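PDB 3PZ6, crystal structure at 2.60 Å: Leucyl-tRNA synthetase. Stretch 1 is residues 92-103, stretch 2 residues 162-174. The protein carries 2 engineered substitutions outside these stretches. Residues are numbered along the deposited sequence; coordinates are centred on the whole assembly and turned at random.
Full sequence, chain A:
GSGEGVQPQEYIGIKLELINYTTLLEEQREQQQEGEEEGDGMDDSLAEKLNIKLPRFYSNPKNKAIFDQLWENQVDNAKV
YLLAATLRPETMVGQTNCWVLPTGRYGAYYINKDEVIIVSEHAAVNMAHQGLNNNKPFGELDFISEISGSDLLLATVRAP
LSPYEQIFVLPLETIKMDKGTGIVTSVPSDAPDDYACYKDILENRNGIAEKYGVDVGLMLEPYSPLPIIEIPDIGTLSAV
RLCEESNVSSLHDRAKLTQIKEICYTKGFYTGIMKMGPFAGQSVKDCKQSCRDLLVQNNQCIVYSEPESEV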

# COMPACT_ATOMS: atom_id res chain seq x y z
N MET A 92 -6.24 -4.54 -6.14
CA MET A 92 -6.29 -3.77 -4.89
C MET A 92 -6.98 -4.47 -3.71
O MET A 92 -6.72 -4.14 -2.55
N VAL A 93 -7.84 -5.43 -4.00
CA VAL A 93 -8.50 -6.20 -2.94
C VAL A 93 -7.57 -7.28 -2.33
O VAL A 93 -7.92 -7.91 -1.34
N GLY A 94 -6.39 -7.46 -2.92
CA GLY A 94 -5.44 -8.48 -2.48
C GLY A 94 -4.24 -7.97 -1.69
O GLY A 94 -3.32 -8.73 -1.39
N GLN A 95 -4.27 -6.69 -1.34
CA GLN A 95 -3.19 -6.05 -0.56
C GLN A 95 -2.97 -6.68 0.82
O GLN A 95 -3.89 -6.77 1.63
N THR A 96 -1.72 -7.07 1.07
CA THR A 96 -1.32 -7.63 2.36
C THR A 96 -0.48 -6.64 3.17
O THR A 96 -0.33 -6.78 4.38
N ASN A 97 0.07 -5.65 2.47
CA ASN A 97 0.99 -4.67 3.03
C ASN A 97 1.31 -3.62 1.97
O ASN A 97 0.72 -3.65 0.88
N CYS A 98 2.22 -2.71 2.28
CA CYS A 98 2.78 -1.82 1.27
C CYS A 98 4.28 -1.63 1.51
O CYS A 98 4.81 -2.15 2.49
N TRP A 99 4.94 -0.92 0.60
CA TRP A 99 6.40 -0.82 0.59
C TRP A 99 6.85 0.63 0.58
O TRP A 99 6.28 1.45 -0.13
N VAL A 100 7.88 0.94 1.37
CA VAL A 100 8.58 2.22 1.28
C VAL A 100 10.07 1.94 1.25
O VAL A 100 10.51 0.88 1.70
N LEU A 101 10.85 2.86 0.69
CA LEU A 101 12.30 2.77 0.75
C LEU A 101 12.76 3.20 2.14
O LEU A 101 12.56 4.37 2.52
N PRO A 102 13.38 2.28 2.90
CA PRO A 102 13.78 2.54 4.29
C PRO A 102 14.66 3.78 4.43
O PRO A 102 14.65 4.41 5.49
N THR A 103 15.39 4.11 3.38
CA THR A 103 16.29 5.27 3.39
C THR A 103 15.71 6.45 2.61
O THR A 103 16.25 7.55 2.64
N SER A 162 -9.30 -3.77 0.26
CA SER A 162 -8.80 -4.92 1.02
C SER A 162 -9.77 -5.31 2.15
O SER A 162 -10.34 -4.43 2.81
N PRO A 163 -9.99 -6.62 2.35
CA PRO A 163 -10.76 -7.09 3.51
C PRO A 163 -9.99 -6.95 4.82
O PRO A 163 -10.58 -7.10 5.89
N TYR A 164 -8.69 -6.69 4.74
CA TYR A 164 -7.89 -6.48 5.94
C TYR A 164 -8.20 -5.12 6.56
O TYR A 164 -8.20 -4.11 5.86
N GLU A 165 -8.47 -5.10 7.86
CA GLU A 165 -8.88 -3.86 8.54
C GLU A 165 -7.72 -2.87 8.66
O GLU A 165 -7.93 -1.65 8.77
N GLN A 166 -6.50 -3.39 8.63
CA GLN A 166 -5.29 -2.58 8.52
C GLN A 166 -4.16 -3.43 7.94
O GLN A 166 -4.22 -4.64 7.97
N ILE A 167 -3.13 -2.77 7.42
CA ILE A 167 -1.92 -3.45 6.97
C ILE A 167 -0.69 -2.65 7.40
O ILE A 167 -0.82 -1.50 7.81
N PHE A 168 0.49 -3.25 7.29
CA PHE A 168 1.71 -2.60 7.71
C PHE A 168 2.56 -2.08 6.55
O PHE A 168 2.62 -2.69 5.48
N VAL A 169 3.22 -0.96 6.77
CA VAL A 169 4.18 -0.41 5.83
C VAL A 169 5.49 -1.17 6.01
O VAL A 169 6.06 -1.18 7.09
N LEU A 170 5.96 -1.80 4.94
CA LEU A 170 7.11 -2.69 5.04
C LEU A 170 8.28 -2.25 4.15
O LEU A 170 8.09 -1.45 3.22
N PRO A 171 9.49 -2.78 4.42
CA PRO A 171 10.69 -2.36 3.72
C PRO A 171 10.91 -3.04 2.37
O PRO A 171 10.94 -4.28 2.29
N LEU A 172 11.04 -2.24 1.32
CA LEU A 172 11.50 -2.73 0.03
C LEU A 172 12.74 -1.96 -0.40
O LEU A 172 12.67 -0.78 -0.73
N GLU A 173 13.88 -2.63 -0.38
CA GLU A 173 15.19 -2.00 -0.60
C GLU A 173 15.46 -1.57 -2.04
O GLU A 173 16.42 -0.82 -2.29
N THR A 174 14.63 -2.02 -2.97
CA THR A 174 14.84 -1.76 -4.40
C THR A 174 13.92 -0.66 -4.96
O THR A 174 13.91 -0.43 -6.17

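Two parallel strands, one ending at Val100 and the other spanning 167-171, lie side by side, and their side chains alternate between the two faces of the sheet. On one face Trp99 (chi1 m, -55°) lays its indole along its neighbours: CZ3 of Trp99 is 3.6 Å from CB of Leu170, and CB of Trp99 is 3.6 Å from CB of Leu172. Leu172, with chi1 t and chi2 p, brings its CD2 over the face of the five-membered ring of Trp99, 4.1 Å from the centroid, a CH-pi contact. Leu170 takes the m, t rotamer, and its CD1 approaches OD1 of Asn97 at 3.7 Å.

The other face carries Cys98, Val100, Val169 and Pro171. Their compact side chains fit closely: CG1 of Val100 (m) meets CG1 of Val169 (t) at 3.5 Å, while SG of Cys98 (p) lies 3.7 Å from CG2 of Val169. Pro102 extends this apolar surface, its CG 3.8 Å from CB of Pro171.

Between these faces the backbone pairs through hydrogen bonds, among them Leu170 N to Cys98 O at 2.7 Å and Val100 N to Leu170 O at 3.0 Å. Proline lacks an amide hydrogen, yet Pro171 leaves this ladder intact, since the next bond is given by Leu172 N to Val100 O, 3.2 Å.

Toward the strand starts, Ile167 (p, t) points toward stretch 1, placing CD1 3.7 Å from CA of Asn97. Here a water bridges the backbones, donating to Thr96 O (2.8 Å) and accepting from Phe168 N (2.9 Å). Beyond it Ser162 (t) is small enough to work close to the main chain: its OG donates to Gln95 O at 3.2 Å and accepts from Tyr164 N, also at 3.2 Å. The Tyr164 ring (chi1 m) turns its edge to the same carbonyl, with CD2 3.3 Å from Gln95 O.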

# COMPACT_ATOMS: atom_id res chain seq x y z
CB MET A 92 -6.87 -2.37 -5.11
CG MET A 92 -5.89 -1.37 -5.75
SD MET A 92 -4.25 -1.32 -4.98
CE MET A 92 -3.30 -2.31 -6.13
CB VAL A 93 -9.85 -6.80 -3.45
CG1 VAL A 93 -9.64 -7.64 -4.70
CG2 VAL A 93 -10.56 -7.59 -2.35
CB GLN A 95 -3.49 -4.58 -0.36
CG GLN A 95 -3.35 -3.74 -1.60
CD GLN A 95 -3.90 -2.37 -1.38
OE1 GLN A 95 -5.12 -2.18 -1.35
NE2 GLN A 95 -3.01 -1.41 -1.18
CB THR A 96 -0.47 -8.87 2.15
OG1 THR A 96 0.66 -8.52 1.36
CG2 THR A 96 -1.26 -9.96 1.47
CB ASN A 97 2.29 -5.35 3.51
CG ASN A 97 3.10 -5.98 2.37
OD1 ASN A 97 4.13 -5.44 1.95
ND2 ASN A 97 2.64 -7.12 1.86
CB CYS A 98 2.03 -0.49 1.21
SG CYS A 98 2.13 0.51 2.70
CB TRP A 99 6.99 -1.50 -0.64
CG TRP A 99 6.61 -2.92 -0.87
CD1 TRP A 99 5.89 -3.41 -1.92
CD2 TRP A 99 6.97 -4.06 -0.07
NE1 TRP A 99 5.77 -4.77 -1.83
CE2 TRP A 99 6.42 -5.20 -0.70
CE3 TRP A 99 7.70 -4.23 1.11
CZ2 TRP A 99 6.57 -6.50 -0.19
CZ3 TRP A 99 7.86 -5.51 1.62
CH2 TRP A 99 7.28 -6.63 0.97
CB VAL A 100 8.27 3.17 2.47
CG1 VAL A 100 6.78 3.49 2.54
CG2 VAL A 100 8.79 2.60 3.78
CB LEU A 101 12.98 3.61 -0.34
CG LEU A 101 14.51 3.55 -0.37
CD1 LEU A 101 15.03 2.16 -0.76
CD2 LEU A 101 15.09 4.62 -1.29
CB PRO A 102 14.56 1.29 4.67
CG PRO A 102 13.97 0.22 3.80
CD PRO A 102 13.70 0.90 2.49
CB THR A 103 17.66 4.90 2.83
OG1 THR A 103 17.51 4.12 1.64
CG2 THR A 103 18.43 4.10 3.84
CB SER A 162 -7.42 -4.59 1.59
OG SER A 162 -6.86 -5.70 2.27
CB PRO A 163 -10.99 -8.57 3.19
CG PRO A 163 -9.93 -8.92 2.22
CD PRO A 163 -9.73 -7.70 1.39
CB TYR A 164 -6.40 -6.62 5.62
CG TYR A 164 -5.97 -8.04 5.31
CD1 TYR A 164 -6.20 -9.08 6.21
CD2 TYR A 164 -5.34 -8.34 4.10
CE1 TYR A 164 -5.80 -10.38 5.93
CE2 TYR A 164 -4.93 -9.64 3.81
CZ TYR A 164 -5.17 -10.66 4.73
OH TYR A 164 -4.77 -11.96 4.45
CB GLU A 165 -9.54 -4.17 9.89
CG GLU A 165 -8.65 -4.80 10.98
CD GLU A 165 -8.23 -6.26 10.72
OE1 GLU A 165 -7.66 -6.88 11.64
OE2 GLU A 165 -8.46 -6.81 9.61
CB GLN A 166 -4.87 -2.00 9.87
CG GLN A 166 -4.30 -3.00 10.88
CD GLN A 166 -5.38 -3.63 11.73
OE1 GLN A 166 -6.25 -2.94 12.26
NE2 GLN A 166 -5.34 -4.95 11.85
CB ILE A 167 -1.91 -3.70 5.44
CG1 ILE A 167 -2.12 -2.40 4.66
CG2 ILE A 167 -2.94 -4.76 5.06
CD1 ILE A 167 -2.10 -2.57 3.14
CB PHE A 168 2.54 -3.54 8.59
CG PHE A 168 1.97 -3.73 9.96
CD1 PHE A 168 2.46 -2.97 11.02
CD2 PHE A 168 0.96 -4.65 10.20
CE1 PHE A 168 1.94 -3.14 12.31
CE2 PHE A 168 0.43 -4.81 11.47
CZ PHE A 168 0.92 -4.06 12.53
CB VAL A 169 4.44 1.09 6.12
CG1 VAL A 169 5.53 1.63 5.20
CG2 VAL A 169 3.16 1.90 5.98
CB LEU A 170 6.68 -4.13 4.74
CG LEU A 170 5.61 -4.77 5.64
CD1 LEU A 170 5.50 -6.24 5.28
CD2 LEU A 170 5.93 -4.61 7.13
CB PRO A 171 11.81 -2.73 4.70
CG PRO A 171 11.29 -3.87 5.45
CD PRO A 171 9.80 -3.69 5.53
CB LEU A 172 10.40 -2.65 -1.02
CG LEU A 172 10.68 -3.36 -2.36
CD1 LEU A 172 10.87 -4.87 -2.20
CD2 LEU A 172 9.57 -3.06 -3.36
CB GLU A 173 16.31 -2.92 -0.12
CG GLU A 173 16.35 -3.10 1.38
CD GLU A 173 17.28 -4.23 1.81
OE1 GLU A 173 17.85 -4.13 2.92
OE2 GLU A 173 17.43 -5.22 1.05
CB THR A 174 14.66 -3.05 -5.24
OG1 THR A 174 13.31 -3.51 -5.14
CG2 THR A 174 15.62 -4.14 -4.77
O HOH W 1 1.03 -6.04 6.68